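Local coordinates for S-locus protein 11 (Brassica rapa subsp. oleifera, PDB 5GYY), which probably acts as the pollen-borne ligand of the self-incompatibility response, a small secreted defensin-like protein that marks self pollen for the stigma, at residues T8-C19 / S46-I57. Residues are numbered along the deposited sequence; the frame is centred on the assembly and turned at random.
Sequences TCVHRLNSGGSC and SPFRTRYCDCAI. With NAG (2-acetamido-2-deoxy-beta-D-glucopyranose), chain E.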
loop_
_atom_site.group_PDB
_atom_site.type_symbol
_atom_site.label_atom_id
_atom_site.label_comp_id
_atom_site.label_asym_id
_atom_site.label_seq_id
_atom_site.Cartn_x
_atom_site.Cartn_y
_atom_site.Cartn_z
ATOM N N THR C 8 4.785 32.389 12.096
ATOM C CA THR C 8 5.368 31.395 11.212
ATOM C C THR C 8 4.251 30.540 10.598
ATOM O O THR C 8 3.269 30.200 11.265
ATOM C CB THR C 8 6.423 30.537 11.949
ATOM O OG1 THR C 8 5.866 30.022 13.170
ATOM C CG2 THR C 8 7.645 31.383 12.284
ATOM N N CYS C 9 4.397 30.187 9.327
ATOM C CA CYS C 9 3.357 29.400 8.689
ATOM C C CYS C 9 3.916 28.161 7.994
ATOM O O CYS C 9 5.109 28.092 7.685
ATOM C CB CYS C 9 2.597 30.278 7.690
ATOM S SG CYS C 9 0.930 29.704 7.313
ATOM N N VAL C 10 3.040 27.193 7.730
ATOM C CA VAL C 10 3.448 25.972 7.050
ATOM C C VAL C 10 2.739 25.839 5.698
ATOM O O VAL C 10 1.525 25.972 5.608
ATOM C CB VAL C 10 3.242 24.706 7.929
ATOM C CG1 VAL C 10 1.779 24.542 8.326
ATOM C CG2 VAL C 10 3.769 23.453 7.209
ATOM N N HIS C 11 3.519 25.597 4.651
ATOM C CA HIS C 11 2.993 25.325 3.314
ATOM C C HIS C 11 3.207 23.849 2.937
ATOM O O HIS C 11 4.271 23.270 3.174
ATOM C CB HIS C 11 3.648 26.257 2.292
ATOM C CG HIS C 11 3.015 26.229 0.934
ATOM N ND1 HIS C 11 2.612 27.374 0.282
ATOM C CD2 HIS C 11 2.753 25.202 0.089
ATOM C CE1 HIS C 11 2.118 27.052 -0.901
ATOM N NE2 HIS C 11 2.189 25.741 -1.041
ATOM N N ARG C 12 2.171 23.256 2.365
ATOM C CA ARG C 12 2.081 21.829 2.140
ATOM C C ARG C 12 2.100 21.467 0.668
ATOM O O ARG C 12 1.312 21.984 -0.116
ATOM C CB ARG C 12 0.787 21.349 2.748
ATOM C CG ARG C 12 0.454 19.912 2.520
ATOM C CD ARG C 12 -0.760 19.649 3.349
ATOM N NE ARG C 12 -0.390 19.675 4.758
ATOM C CZ ARG C 12 -1.035 20.361 5.690
ATOM N NH1 ARG C 12 -2.060 21.126 5.352
ATOM N NH2 ARG C 12 -0.626 20.311 6.949
ATOM N N LEU C 13 3.016 20.583 0.294
ATOM C CA LEU C 13 3.112 20.115 -1.080
ATOM C C LEU C 13 3.252 18.596 -1.060
ATOM O O LEU C 13 4.254 18.066 -0.590
ATOM C CB LEU C 13 4.286 20.790 -1.788
ATOM C CG LEU C 13 4.165 22.326 -1.806
ATOM C CD1 LEU C 13 5.422 22.996 -2.311
ATOM C CD2 LEU C 13 2.952 22.785 -2.625
ATOM N N ASN C 14 2.227 17.897 -1.533
ATOM C CA ASN C 14 2.222 16.442 -1.485
ATOM C C ASN C 14 2.075 15.888 -2.897
ATOM O O ASN C 14 1.430 16.505 -3.732
ATOM C CB ASN C 14 1.083 15.918 -0.598
ATOM C CG ASN C 14 1.069 16.550 0.801
ATOM O OD1 ASN C 14 2.103 16.996 1.306
ATOM N ND2 ASN C 14 -0.124 16.607 1.420
ATOM N N SER C 15 2.693 14.741 -3.168
ATOM C CA SER C 15 2.526 14.060 -4.458
ATOM C C SER C 15 3.018 12.611 -4.398
ATOM O O SER C 15 3.697 12.231 -3.444
ATOM C CB SER C 15 3.236 14.840 -5.566
ATOM O OG SER C 15 4.612 14.960 -5.270
ATOM N N GLY C 16 2.687 11.817 -5.419
ATOM C CA GLY C 16 3.090 10.418 -5.464
ATOM C C GLY C 16 4.607 10.265 -5.422
ATOM O O GLY C 16 5.340 11.138 -5.874
ATOM N N GLY C 17 5.086 9.174 -4.847
ATOM C CA GLY C 17 6.526 8.937 -4.809
ATOM C C GLY C 17 7.139 8.897 -3.413
ATOM O O GLY C 17 6.496 8.482 -2.441
ATOM N N SER C 18 8.392 9.327 -3.308
ATOM C CA SER C 18 9.077 9.280 -2.032
ATOM C C SER C 18 10.028 10.453 -1.843
ATOM O O SER C 18 10.245 11.236 -2.756
ATOM C CB SER C 18 9.836 7.954 -1.854
ATOM O OG SER C 18 10.761 7.756 -2.911
ATOM N N CYS C 19 10.595 10.551 -0.642
ATOM C CA CYS C 19 11.549 11.604 -0.296
ATOM C C CYS C 19 12.880 11.446 -1.015
ATOM O O CYS C 19 13.381 12.396 -1.624
ATOM C CB CYS C 19 11.795 11.611 1.211
ATOM S SG CYS C 19 10.498 12.384 2.100
ATOM N N SER C 46 7.595 10.374 3.873
ATOM C CA SER C 46 7.244 9.570 2.710
ATOM C C SER C 46 6.428 8.275 2.916
ATOM O O SER C 46 6.713 7.260 2.271
ATOM C CB SER C 46 8.540 9.231 1.971
ATOM O OG SER C 46 8.239 8.617 0.755
ATOM N N PRO C 47 5.432 8.282 3.817
ATOM C CA PRO C 47 4.634 7.056 3.908
ATOM C C PRO C 47 3.558 7.015 2.824
ATOM O O PRO C 47 3.389 7.994 2.083
ATOM C CB PRO C 47 3.961 7.208 5.269
ATOM C CG PRO C 47 3.710 8.654 5.347
ATOM C CD PRO C 47 4.929 9.311 4.738
ATOM N N PHE C 48 2.865 5.884 2.717
ATOM C CA PHE C 48 1.741 5.734 1.787
ATOM C C PHE C 48 2.107 6.038 0.324
ATOM O O PHE C 48 1.283 6.546 -0.422
ATOM C CB PHE C 48 0.563 6.631 2.235
ATOM C CG PHE C 48 0.194 6.486 3.705
ATOM C CD1 PHE C 48 0.224 5.242 4.330
ATOM C CD2 PHE C 48 -0.133 7.602 4.468
ATOM C CE1 PHE C 48 -0.109 5.111 5.670
ATOM C CE2 PHE C 48 -0.467 7.482 5.803
ATOM C CZ PHE C 48 -0.457 6.240 6.410
ATOM N N ARG C 49 3.332 5.710 -0.082
ATOM C CA ARG C 49 3.823 5.962 -1.453
ATOM C C ARG C 49 3.653 7.429 -1.910
ATOM O O ARG C 49 3.439 7.721 -3.105
ATOM C CB ARG C 49 3.166 5.003 -2.466
ATOM C CG ARG C 49 3.987 4.800 -3.739
ATOM C CD ARG C 49 3.255 3.992 -4.818
ATOM N NE ARG C 49 2.112 4.691 -5.413
ATOM C CZ ARG C 49 2.172 5.882 -6.010
ATOM N NH1 ARG C 49 3.319 6.522 -6.095
ATOM N NH2 ARG C 49 1.081 6.442 -6.519
ATOM N N THR C 50 3.780 8.343 -0.951
ATOM C CA THR C 50 3.538 9.769 -1.167
ATOM C C THR C 50 4.651 10.585 -0.530
ATOM O O THR C 50 5.079 10.276 0.558
ATOM C CB THR C 50 2.197 10.182 -0.523
ATOM O OG1 THR C 50 1.145 9.423 -1.127
ATOM C CG2 THR C 50 1.924 11.685 -0.698
ATOM N N ARG C 51 5.143 11.592 -1.235
ATOM C CA ARG C 51 6.104 12.516 -0.666
ATOM C C ARG C 51 5.336 13.699 -0.070
ATOM O O ARG C 51 4.643 14.433 -0.792
ATOM C CB ARG C 51 7.081 13.017 -1.727
ATOM C CG ARG C 51 8.296 13.750 -1.157
ATOM C CD ARG C 51 9.099 14.434 -2.241
ATOM N NE ARG C 51 8.301 15.383 -3.016
ATOM C CZ ARG C 51 8.741 15.995 -4.112
ATOM N NH1 ARG C 51 9.960 15.731 -4.574
ATOM N NH2 ARG C 51 7.960 16.855 -4.761
ATOM N N TYR C 52 5.461 13.884 1.236
ATOM C CA TYR C 52 4.827 15.025 1.916
ATOM C C TYR C 52 5.846 16.108 2.136
ATOM O O TYR C 52 6.808 15.913 2.881
ATOM C CB TYR C 52 4.212 14.614 3.261
ATOM C CG TYR C 52 3.074 13.617 3.126
ATOM C CD1 TYR C 52 1.747 14.038 3.173
ATOM C CD2 TYR C 52 3.329 12.257 2.948
ATOM C CE1 TYR C 52 0.703 13.134 3.047
ATOM C CE2 TYR C 52 2.300 11.340 2.829
ATOM C CZ TYR C 52 0.986 11.785 2.872
ATOM O OH TYR C 52 -0.038 10.877 2.746
ATOM N N CYS C 53 5.684 17.228 1.444
ATOM C CA CYS C 53 6.515 18.395 1.753
ATOM C C CYS C 53 5.820 19.317 2.770
ATOM O O CYS C 53 4.678 19.737 2.563
ATOM C CB CYS C 53 6.861 19.184 0.494
ATOM S SG CYS C 53 7.773 18.254 -0.719
ATOM N N ASP C 54 6.507 19.594 3.878
ATOM C CA ASP C 54 6.038 20.557 4.880
ATOM C C ASP C 54 6.965 21.757 4.899
ATOM O O ASP C 54 8.069 21.683 5.434
ATOM C CB ASP C 54 5.997 19.920 6.272
ATOM C CG ASP C 54 4.723 19.142 6.519
ATOM O OD1 ASP C 54 3.670 19.514 5.951
ATOM O OD2 ASP C 54 4.772 18.139 7.256
ATOM N N CYS C 55 6.511 22.862 4.316
ATOM C CA CYS C 55 7.372 24.020 4.106
ATOM C C CYS C 55 7.115 25.184 5.047
ATOM O O CYS C 55 6.015 25.737 5.074
ATOM C CB CYS C 55 7.268 24.485 2.652
ATOM S SG CYS C 55 7.995 23.302 1.495
ATOM N N ALA C 56 8.148 25.549 5.803
ATOM C CA ALA C 56 8.096 26.677 6.733
ATOM C C ALA C 56 8.216 28.019 6.005
ATOM O O ALA C 56 9.283 28.347 5.470
ATOM C CB ALA C 56 9.197 26.535 7.769
ATOM N N ILE C 57 7.137 28.799 6.025
ATOM C CA ILE C 57 7.078 30.109 5.362
ATOM C C ILE C 57 6.603 31.221 6.305
ATOM O O ILE C 57 6.064 30.945 7.370
ATOM C CB ILE C 57 6.088 30.088 4.187
ATOM C CG1 ILE C 57 4.681 29.779 4.702
ATOM C CG2 ILE C 57 6.528 29.096 3.121
ATOM C CD1 ILE C 57 3.574 29.999 3.689
HETATM C C1 NAG E . 10.227 20.186 10.643
HETATM C C2 NAG E . 9.078 20.850 11.381
HETATM C C3 NAG E . 9.514 21.324 12.776
HETATM C C4 NAG E . 10.303 20.247 13.528
HETATM C C5 NAG E . 11.430 19.802 12.584
HETATM C C6 NAG E . 12.513 18.866 13.139
HETATM C C7 NAG E . 7.565 22.004 9.844
HETATM C C8 NAG E . 7.371 23.176 8.924
HETATM N N2 NAG E . 8.681 21.986 10.572
HETATM O O3 NAG E . 8.409 21.793 13.531
HETATM O O4 NAG E . 10.777 20.746 14.773
HETATM O O5 NAG E . 10.806 19.209 11.472
HETATM O O6 NAG E . 11.921 17.730 13.721
HETATM O O7 NAG E . 6.711 21.121 9.907
HETATM O O HOH W 1 1.411 18.410 6.912
HETATM O O HOH W 2 5.866 16.607 -3.011
HETATM O O HOH W 3 2.648 17.675 3.881
HETATM O O HOH W 4 12.163 13.806 -3.571
#
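Ser46 opens the contact, its CB 3.7 Å from SG of Cys19, the sulfur disulfide-linked to Cys44. The chain then turns into strand 50-57, the middle strand of a defensin-like fold, a helix packed on a three-stranded antiparallel sheet; strand 9-16 runs along it as an edge strand. Gly17 ties on the turn, donating its N-H to Arg49 O from above the carbonyl plane. Arg51, Cys53, Cys55 and Ile57 pair with Ser15, Leu13, His11 and Cys9, N and O of each pair bonding reciprocally. Arg51 lays its CD against Ser18 O (3.4 Å), then bends at chi3 (57°), and its NE shares a water with Ser15 OG and Leu13 O; NH1 and NH2 bond backbone of another protein's chain. On the opposite face the Tyr52 ring and Asn14 amide meet with planes 59° apart, CD1 lying 3.5 Å from Asn14 OD1, while Tyr52 OH and Asn14 ND2 bond backbone of a further protein chain. Cys53 and Cys55 point to the helix side, where disulfides to Cys27 and Cys42 pin helix 23-35 and strand 41-45. Back on the Tyr52 face, a water accepts from Arg12 NH2 and donates to Asp54 OD1; Arg12 NE, 4.2 Å from OD1, is too far for a salt bridge, and OD2 bonds a polar side chain of that further chain. Ile57 CG1 packs on Cys9 CB at 3.7 Å; its CD1 lies at the His11 ring edge, near the ring plane, the nearest His11 atom being CB, 4.0 Å away.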